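Local coordinates for protein endoglucanase (Fervidobacterium pennivorans DSM 9078, PDB 6KDD) that probably hydrolyses beta-glucosidic bonds in cellulose-type glucans, as a TIM-barrel endoglucanase of glycosyl hydrolase family 5, at residues S12-I20 and N194-F202. Sequence-based numbering, arbitrary orientation.
Sequences SALEYNKII and NDKRIIVSF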
ATOM      1  N   SER A  12      20.553   5.344  -4.712  1.00 47.75           N
ATOM      2  CA  SER A  12      20.117   4.123  -5.398  1.00 45.94           C
ATOM      3  C   SER A  12      18.713   3.719  -4.936  1.00 45.99           C
ATOM      4  O   SER A  12      17.964   3.151  -5.731  1.00 48.90           O
ATOM      5  CB  SER A  12      21.095   3.004  -5.194  1.00 56.69           C
ATOM      6  OG  SER A  12      20.833   1.951  -6.116  1.00 62.65           O
ATOM      7  N   ALA A  13      18.364   4.001  -3.665  1.00 39.76           N
ATOM      8  CA  ALA A  13      16.991   3.823  -3.195  1.00 38.36           C
ATOM      9  C   ALA A  13      16.036   4.625  -4.090  1.00 40.09           C
ATOM     10  O   ALA A  13      14.930   4.176  -4.433  1.00 34.41           O
ATOM     11  CB  ALA A  13      16.869   4.193  -1.741  1.00 29.65           C
ATOM     12  N   LEU A  14      16.510   5.791  -4.553  1.00 36.93           N
ATOM     13  CA  LEU A  14      15.682   6.672  -5.359  1.00 41.03           C
ATOM     14  C   LEU A  14      15.442   6.022  -6.715  1.00 39.39           C
ATOM     15  O   LEU A  14      14.398   6.240  -7.323  1.00 36.27           O
ATOM     16  CB  LEU A  14      16.360   8.038  -5.512  1.00 42.10           C
ATOM     17  CG  LEU A  14      15.898   9.147  -4.552  1.00 49.51           C
ATOM     18  CD1 LEU A  14      16.241   8.833  -3.100  1.00 50.47           C
ATOM     19  CD2 LEU A  14      16.521  10.481  -4.951  1.00 53.41           C
ATOM     20  N   GLU A  15      16.435   5.257  -7.193  1.00 35.90           N
ATOM     21  CA  GLU A  15      16.299   4.633  -8.496  1.00 36.13           C
ATOM     22  C   GLU A  15      15.286   3.480  -8.411  1.00 32.61           C
ATOM     23  O   GLU A  15      14.529   3.264  -9.360  1.00 32.77           O
ATOM     24  CB  GLU A  15      17.679   4.300  -9.084  1.00 42.77           C
ATOM     25  CG  GLU A  15      18.425   5.547  -9.562  1.00 43.01           C
ATOM     26  CD  GLU A  15      17.887   6.070 -10.892  1.00 46.78           C
ATOM     27  OE1 GLU A  15      17.972   5.326 -11.897  1.00 52.88           O
ATOM     28  OE2 GLU A  15      17.356   7.205 -10.937  1.00 46.57           O
ATOM     29  N   TYR A  16      15.253   2.792  -7.260  1.00 28.50           N
ATOM     30  CA  TYR A  16      14.278   1.741  -6.970  1.00 34.24           C
ATOM     31  C   TYR A  16      12.846   2.299  -6.883  1.00 35.05           C
ATOM     32  O   TYR A  16      11.904   1.724  -7.443  1.00 33.69           O
ATOM     33  CB  TYR A  16      14.649   0.976  -5.695  1.00 34.30           C
ATOM     34  CG  TYR A  16      15.738  -0.043  -5.916  1.00 38.75           C
ATOM     35  CD1 TYR A  16      15.464  -1.264  -6.516  1.00 37.16           C
ATOM     36  CD2 TYR A  16      17.059   0.256  -5.606  1.00 43.29           C
ATOM     37  CE1 TYR A  16      16.473  -2.181  -6.772  1.00 41.18           C
ATOM     38  CE2 TYR A  16      18.080  -0.652  -5.844  1.00 46.64           C
ATOM     39  CZ  TYR A  16      17.786  -1.867  -6.443  1.00 47.88           C
ATOM     40  OH  TYR A  16      18.792  -2.756  -6.677  1.00 54.07           O
ATOM     41  N   ASN A  17      12.703   3.461  -6.224  1.00 30.90           N
ATOM     42  CA  ASN A  17      11.408   4.096  -6.078  1.00 27.96           C
ATOM     43  C   ASN A  17      10.858   4.354  -7.465  1.00 31.64           C
ATOM     44  O   ASN A  17       9.655   4.231  -7.711  1.00 29.34           O
ATOM     45  CB  ASN A  17      11.503   5.432  -5.341  1.00 32.13           C
ATOM     46  CG  ASN A  17      10.161   5.879  -4.802  1.00 32.55           C
ATOM     47  OD1 ASN A  17       9.369   5.039  -4.366  1.00 29.72           O
ATOM     48  ND2 ASN A  17       9.920   7.186  -4.791  1.00 31.39           N
ATOM     49  N   LYS A  18      11.751   4.741  -8.374  1.00 27.67           N
ATOM     50  CA  LYS A  18      11.331   4.967  -9.747  1.00 29.41           C
ATOM     51  C   LYS A  18      10.798   3.696 -10.417  1.00 28.37           C
ATOM     52  O   LYS A  18      10.075   3.823 -11.400  1.00 23.67           O
ATOM     53  CB  LYS A  18      12.465   5.563 -10.586  1.00 36.79           C
ATOM     54  CG  LYS A  18      12.678   7.052 -10.351  1.00 41.88           C
ATOM     55  CD  LYS A  18      13.984   7.578 -10.939  1.00 47.22           C
ATOM     56  CE  LYS A  18      14.367   8.909 -10.322  1.00 50.77           C
ATOM     57  NZ  LYS A  18      14.999   9.800 -11.321  1.00 56.02           N
ATOM     58  N   ILE A  19      11.152   2.483  -9.952  1.00 28.07           N
ATOM     59  CA  ILE A  19      10.552   1.346 -10.639  1.00 26.47           C
ATOM     60  C   ILE A  19       9.218   0.957  -9.989  1.00 26.71           C
ATOM     61  O   ILE A  19       8.525   0.097 -10.516  1.00 23.73           O
ATOM     62  CB  ILE A  19      11.484   0.134 -10.850  1.00 27.64           C
ATOM     63  CG1 ILE A  19      11.830  -0.565  -9.530  1.00 27.13           C
ATOM     64  CG2 ILE A  19      12.715   0.510 -11.701  1.00 27.36           C
ATOM     65  CD1 ILE A  19      12.217  -2.008  -9.712  1.00 25.61           C
ATOM     66  N   ILE A  20       8.850   1.569  -8.856  1.00 23.95           N
ATOM     67  CA  ILE A  20       7.453   1.534  -8.444  1.00 23.37           C
ATOM     68  C   ILE A  20       6.632   2.333  -9.442  1.00 26.28           C
ATOM     69  O   ILE A  20       5.633   1.831  -9.972  1.00 21.85           O
ATOM     70  CB  ILE A  20       7.294   2.058  -7.014  1.00 21.36           C
ATOM     71  CG1 ILE A  20       8.150   1.204  -6.077  1.00 23.51           C
ATOM     72  CG2 ILE A  20       5.832   2.038  -6.599  1.00 22.45           C
ATOM     73  CD1 ILE A  20       8.289   1.720  -4.671  1.00 21.55           C
ATOM     74  N   ASN A 194      19.434   3.562   9.887  1.00 44.22           N
ATOM     75  CA  ASN A 194      20.442   3.805   8.877  1.00 48.45           C
ATOM     76  C   ASN A 194      20.453   2.605   7.934  1.00 51.69           C
ATOM     77  O   ASN A 194      21.120   1.611   8.209  1.00 49.69           O
ATOM     78  CB  ASN A 194      21.823   4.041   9.496  1.00 54.80           C
ATOM     79  CG  ASN A 194      22.761   4.707   8.518  1.00 58.07           C
ATOM     80  OD1 ASN A 194      22.891   4.270   7.381  1.00 63.22           O
ATOM     81  ND2 ASN A 194      23.404   5.782   8.944  1.00 68.82           N
ATOM     82  N   ASP A 195      19.684   2.712   6.841  1.00 46.62           N
ATOM     83  CA  ASP A 195      19.555   1.654   5.853  1.00 38.97           C
ATOM     84  C   ASP A 195      19.380   2.338   4.504  1.00 37.74           C
ATOM     85  O   ASP A 195      18.547   3.228   4.350  1.00 37.70           O
ATOM     86  CB  ASP A 195      18.507   0.622   6.308  1.00 41.61           C
ATOM     87  CG  ASP A 195      18.300  -0.594   5.402  1.00 36.39           C
ATOM     88  OD1 ASP A 195      18.158  -0.398   4.173  1.00 39.92           O
ATOM     89  OD2 ASP A 195      18.326  -1.724   5.928  1.00 37.24           O
ATOM     90  N   LYS A 196      20.184   1.951   3.519  1.00 37.77           N
ATOM     91  CA  LYS A 196      20.113   2.660   2.256  1.00 42.41           C
ATOM     92  C   LYS A 196      19.126   1.978   1.306  1.00 36.49           C
ATOM     93  O   LYS A 196      19.090   2.298   0.120  1.00 39.93           O
ATOM     94  CB  LYS A 196      21.519   2.859   1.673  1.00 47.98           C
ATOM     95  CG  LYS A 196      22.519   3.477   2.643  1.00 53.00           C
ATOM     96  CD  LYS A 196      22.060   4.809   3.222  1.00 59.06           C
ATOM     97  CE  LYS A 196      22.782   5.207   4.497  1.00 67.64           C
ATOM     98  NZ  LYS A 196      24.258   5.134   4.354  1.00 67.86           N
ATOM     99  N   ARG A 197      18.354   1.018   1.817  1.00 35.11           N
ATOM    100  CA  ARG A 197      17.450   0.284   0.938  1.00 35.62           C
ATOM    101  C   ARG A 197      16.047   0.276   1.530  1.00 33.92           C
ATOM    102  O   ARG A 197      15.381  -0.763   1.536  1.00 27.91           O
ATOM    103  CB  ARG A 197      17.952  -1.139   0.698  1.00 34.11           C
ATOM    104  CG  ARG A 197      19.140  -1.204  -0.250  1.00 38.33           C
ATOM    105  CD  ARG A 197      18.692  -1.019  -1.682  1.00 42.29           C
ATOM    106  NE  ARG A 197      19.828  -1.226  -2.553  1.00 51.14           N
ATOM    107  CZ  ARG A 197      20.700  -0.277  -2.866  1.00 63.43           C
ATOM    108  NH1 ARG A 197      20.553   0.953  -2.396  1.00 68.54           N
ATOM    109  NH2 ARG A 197      21.715  -0.562  -3.660  1.00 71.84           N
ATOM    110  N   ILE A 198      15.621   1.451   2.010  1.00 35.91           N
ATOM    111  CA  ILE A 198      14.264   1.612   2.510  1.00 35.00           C
ATOM    112  C   ILE A 198      13.571   2.732   1.737  1.00 32.30           C
ATOM    113  O   ILE A 198      14.201   3.655   1.186  1.00 30.25           O
ATOM    114  CB  ILE A 198      14.148   1.793   4.043  1.00 35.87           C
ATOM    115  CG1 ILE A 198      14.931   3.006   4.550  1.00 38.75           C
ATOM    116  CG2 ILE A 198      14.475   0.520   4.821  1.00 36.55           C
ATOM    117  CD1 ILE A 198      14.598   3.401   5.983  1.00 39.16           C
ATOM    118  N   ILE A 199      12.233   2.612   1.696  1.00 30.58           N
ATOM    119  CA  ILE A 199      11.364   3.620   1.116  1.00 29.05           C
ATOM    120  C   ILE A 199      10.264   3.873   2.144  1.00 27.35           C
ATOM    121  O   ILE A 199       9.737   2.960   2.760  1.00 28.30           O
ATOM    122  CB  ILE A 199      10.832   3.225  -0.289  1.00 31.29           C
ATOM    123  CG1 ILE A 199      11.973   3.110  -1.308  1.00 32.12           C
ATOM    124  CG2 ILE A 199       9.769   4.198  -0.796  1.00 25.22           C
ATOM    125  CD1 ILE A 199      11.594   2.456  -2.627  1.00 29.68           C
ATOM    126  N   VAL A 200       9.987   5.148   2.394  1.00 27.37           N
ATOM    127  CA  VAL A 200       8.981   5.479   3.394  1.00 26.63           C
ATOM    128  C   VAL A 200       7.652   5.641   2.653  1.00 23.73           C
ATOM    129  O   VAL A 200       7.615   6.201   1.555  1.00 22.92           O
ATOM    130  CB  VAL A 200       9.376   6.766   4.148  1.00 26.62           C
ATOM    131  CG1 VAL A 200       8.247   7.244   5.039  1.00 25.85           C
ATOM    132  CG2 VAL A 200      10.624   6.494   4.994  1.00 30.72           C
ATOM    133  N   SER A 201       6.554   5.200   3.279  1.00 25.34           N
ATOM    134  CA  SER A 201       5.271   5.288   2.581  1.00 23.89           C
ATOM    135  C   SER A 201       4.233   6.070   3.392  1.00 22.40           C
ATOM    136  O   SER A 201       4.133   5.898   4.605  1.00 24.24           O
ATOM    137  CB  SER A 201       4.719   3.884   2.367  1.00 27.33           C
ATOM    138  OG  SER A 201       3.603   3.955   1.479  1.00 27.76           O
ATOM    139  N   PHE A 202       3.403   6.870   2.707  1.00 20.93           N
ATOM    140  CA  PHE A 202       2.199   7.420   3.330  1.00 25.40           C
ATOM    141  C   PHE A 202       0.994   7.065   2.458  1.00 24.06           C
ATOM    142  O   PHE A 202       1.149   6.827   1.256  1.00 23.35           O
ATOM    143  CB  PHE A 202       2.257   8.944   3.592  1.00 20.73           C
ATOM    144  CG  PHE A 202       2.109   9.885   2.426  1.00 23.00           C
ATOM    145  CD1 PHE A 202       3.132  10.020   1.496  1.00 22.12           C
ATOM    146  CD2 PHE A 202       0.957  10.666   2.263  1.00 23.37           C
ATOM    147  CE1 PHE A 202       3.001  10.846   0.387  1.00 22.70           C
ATOM    148  CE2 PHE A 202       0.839  11.528   1.179  1.00 24.76           C
ATOM    149  CZ  PHE A 202       1.847  11.596   0.221  1.00 25.85           C
TER
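Ile199 points from its strand into the flank of helix 13-20, and here the packing is close. Its CD1 meets Ile20 CD1 tip to tip at 4.0 Å and also lies 3.8 Å from Asn17 CA. The CG2 branch of Ile199, anti to the backbone N, comes to 3.7 Å from Asn17 OD1. That amide is buried but satisfied: OD1 takes a hydrogen bond from Ser289 and ND2 gives one to the carbonyl of Ile256. Toward the start of the helix the contact opens to solvent. Ala13 CB sits 3.5 Å from Lys196 O, and Arg197, bent at chi2 (-76°), folds its guanidinium back so that NH1 donates to that same carbonyl at 3.2 Å, from above its plane. Tyr16 puts CE2 over one guanidinium face, offset toward its rim, with the phenol ring turned 42° from the guanidinium plane; its hydroxyl is hydrogen-bonded to Glu135. Exposed Ser12 brings CB to 3.5 Å from Arg197 NH1. Cutting Arg197 back to an alanine is likely to leave Tyr16 CE2 and Ser12 CB without the guanidinium they pack on, and Lys196 O without this bond. No hydrogen bond joins the two segments. The short helix lies across the N-terminal end of the eight-stranded parallel TIM barrel, helping to close its floor, and the axes of helix 13-20 and strand 198-202 cross at -54°; Tyr16 and Ile20 also touch Phe138 of strand 137-140, and Ile20 and Ile199 share Phe257 of strand 256-261.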